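Local coordinates for protein prephenate dehydratase (Arthrobacter aurescens, PDB 3MWB) that probably catalyses the decarboxylating dehydration of prephenate to phenylpyruvate in L-phenylalanine biosynthesis, and binds L-phenylalanine at its ACT domain, at residues 250-255 with 276-282. Residue numbers count along the deposited sequence, not the author numbering.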
loop_
_atom_site.group_PDB
_atom_site.type_symbol
_atom_site.label_atom_id
_atom_site.label_comp_id
_atom_site.label_asym_id
_atom_site.label_seq_id
_atom_site.Cartn_x
_atom_site.Cartn_y
_atom_site.Cartn_z
ATOM N N ASP A 250 -1.804 -10.128 17.389
ATOM C CA ASP A 250 -1.528 -9.319 18.599
ATOM C C ASP A 250 -0.927 -7.998 18.163
ATOM O O ASP A 250 0.051 -7.983 17.386
ATOM C CB ASP A 250 -0.542 -10.011 19.568
ATOM C CG ASP A 250 -1.040 -11.375 20.080
ATOM O OD1 ASP A 250 -2.274 -11.630 20.104
ATOM O OD2 ASP A 250 -0.183 -12.198 20.482
ATOM N N ALA A 251 -1.519 -6.894 18.635
ATOM C CA ALA A 251 -0.993 -5.539 18.398
ATOM C C ALA A 251 -0.491 -4.925 19.689
ATOM O O ALA A 251 -0.997 -5.265 20.783
ATOM C CB ALA A 251 -2.078 -4.655 17.782
ATOM N N ASP A 252 0.510 -4.049 19.583
ATOM C CA ASP A 252 0.955 -3.200 20.710
ATOM C C ASP A 252 -0.075 -2.117 20.946
ATOM O O ASP A 252 -0.414 -1.360 20.021
ATOM C CB ASP A 252 2.255 -2.480 20.379
ATOM C CG ASP A 252 3.452 -3.405 20.313
ATOM O OD1 ASP A 252 3.316 -4.609 20.660
ATOM O OD2 ASP A 252 4.550 -2.911 19.938
ATOM N N GLY A 253 -0.580 -2.018 22.168
ATOM C CA GLY A 253 -1.529 -0.983 22.462
ATOM C C GLY A 253 -2.747 -1.434 23.218
ATOM O O GLY A 253 -2.997 -2.636 23.420
ATOM N N HIS A 254 -3.527 -0.450 23.625
ATOM C CA HIS A 254 -4.746 -0.704 24.382
ATOM C C HIS A 254 -5.920 -0.166 23.564
ATOM O O HIS A 254 -5.797 0.876 22.923
ATOM C CB HIS A 254 -4.651 0.039 25.688
ATOM C CG HIS A 254 -5.781 -0.230 26.624
ATOM N ND1 HIS A 254 -5.688 -1.139 27.652
ATOM C CD2 HIS A 254 -7.010 0.324 26.722
ATOM C CE1 HIS A 254 -6.815 -1.136 28.345
ATOM N NE2 HIS A 254 -7.635 -0.257 27.797
ATOM N N ALA A 255 -7.055 -0.871 23.599
ATOM C CA ALA A 255 -8.238 -0.497 22.807
ATOM C C ALA A 255 -8.643 0.984 22.944
ATOM O O ALA A 255 -9.159 1.568 21.989
ATOM C CB ALA A 255 -9.414 -1.400 23.144
ATOM N N PHE A 276 -13.089 -9.202 19.010
ATOM C CA PHE A 276 -12.174 -8.523 19.916
ATOM C C PHE A 276 -11.813 -9.460 21.073
ATOM O O PHE A 276 -12.701 -9.941 21.802
ATOM C CB PHE A 276 -12.773 -7.206 20.416
ATOM C CG PHE A 276 -11.882 -6.464 21.381
ATOM C CD1 PHE A 276 -10.771 -5.742 20.930
ATOM C CD2 PHE A 276 -12.168 -6.477 22.746
ATOM C CE1 PHE A 276 -9.958 -5.059 21.803
ATOM C CE2 PHE A 276 -11.353 -5.788 23.632
ATOM C CZ PHE A 276 -10.249 -5.078 23.163
ATOM N N LEU A 277 -10.506 -9.710 21.233
ATOM C CA LEU A 277 -9.989 -10.656 22.255
ATOM C C LEU A 277 -9.268 -9.980 23.446
ATOM O O LEU A 277 -8.537 -10.610 24.208
ATOM C CB LEU A 277 -9.088 -11.702 21.589
ATOM C CG LEU A 277 -9.697 -12.972 20.980
ATOM C CD1 LEU A 277 -10.334 -13.800 22.086
ATOM C CD2 LEU A 277 -10.718 -12.663 19.919
ATOM N N GLY A 278 -9.492 -8.694 23.619
ATOM C CA GLY A 278 -9.035 -8.043 24.830
ATOM C C GLY A 278 -7.788 -7.217 24.654
ATOM O O GLY A 278 -6.996 -7.406 23.699
ATOM N N SER A 279 -7.653 -6.263 25.567
ATOM C CA SER A 279 -6.427 -5.496 25.766
ATOM C C SER A 279 -5.982 -5.881 27.158
ATOM O O SER A 279 -6.818 -6.084 28.050
ATOM C CB SER A 279 -6.690 -3.983 25.686
ATOM O OG SER A 279 -7.081 -3.608 24.376
ATOM N N TYR A 280 -4.676 -6.013 27.339
ATOM C CA TYR A 280 -4.132 -6.544 28.587
ATOM C C TYR A 280 -2.652 -6.196 28.671
ATOM O O TYR A 280 -1.994 -5.972 27.630
ATOM C CB TYR A 280 -4.348 -8.084 28.696
ATOM C CG TYR A 280 -3.861 -8.821 27.485
ATOM C CD1 TYR A 280 -4.687 -8.959 26.356
ATOM C CD2 TYR A 280 -2.562 -9.331 27.417
ATOM C CE1 TYR A 280 -4.236 -9.578 25.202
ATOM C CE2 TYR A 280 -2.101 -9.984 26.218
ATOM C CZ TYR A 280 -2.962 -10.096 25.136
ATOM O OH TYR A 280 -2.588 -10.735 23.965
ATOM N N ALA A 281 -2.136 -6.160 29.894
ATOM C CA ALA A 281 -0.742 -5.802 30.152
ATOM C C ALA A 281 0.208 -6.807 29.513
ATOM O O ALA A 281 -0.032 -8.019 29.573
ATOM C CB ALA A 281 -0.485 -5.716 31.676
ATOM N N ARG A 282 1.275 -6.298 28.893
ATOM C CA ARG A 282 2.379 -7.137 28.407
ATOM C C ARG A 282 3.125 -7.749 29.585
ATOM O O ARG A 282 3.492 -7.034 30.530
ATOM C CB ARG A 282 3.373 -6.342 27.538
ATOM C CG ARG A 282 2.751 -5.729 26.249
ATOM C CD ARG A 282 3.778 -5.032 25.319
ATOM N NE ARG A 282 5.049 -5.742 25.179
ATOM C CZ ARG A 282 5.512 -6.305 24.058
ATOM N NH1 ARG A 282 4.823 -6.257 22.924
ATOM N NH2 ARG A 282 6.690 -6.928 24.077
HETATM O O HOH W 1 6.100 -5.881 20.375
#
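In the antiparallel sheet of the ACT domain, strand 200-207 runs between strands 245-252 and 275-281, so the two segments meet through side chains and the turn that leaves the first strand, not by backbone pairing. S279 supplies the one direct hydrogen bond between them. Its small side chain points its CB toward segment 250-255; OG accepts from A255 N (2.8 Å) and also bonds T202 of the intervening strand, while CB lies over one face of the H254 ring, 3.9 Å from the centroid, as a CH-pi contact. At phi 133°, psi 172° a CB on G253 would jam against the carbonyl O of D252, so glycine fits; its carbonyl is taken by T202, and H254 N by D257. A255, small enough for this tight spot, sets CB 3.8 Å from CZ of F276. At the other end R282 is long enough to reach D252, forming a salt bridge (NH1 to OD1, 3.2 Å). A water accepts from NH1 and donates weakly to D252 OD2, which N229 also satisfies, while NH2 pairs with D284. D250 and Y280 hold T203 in common, and D250 also pairs with R232. T202 and T203 thus each serve both segments, joining them indirectly through strand 200-207.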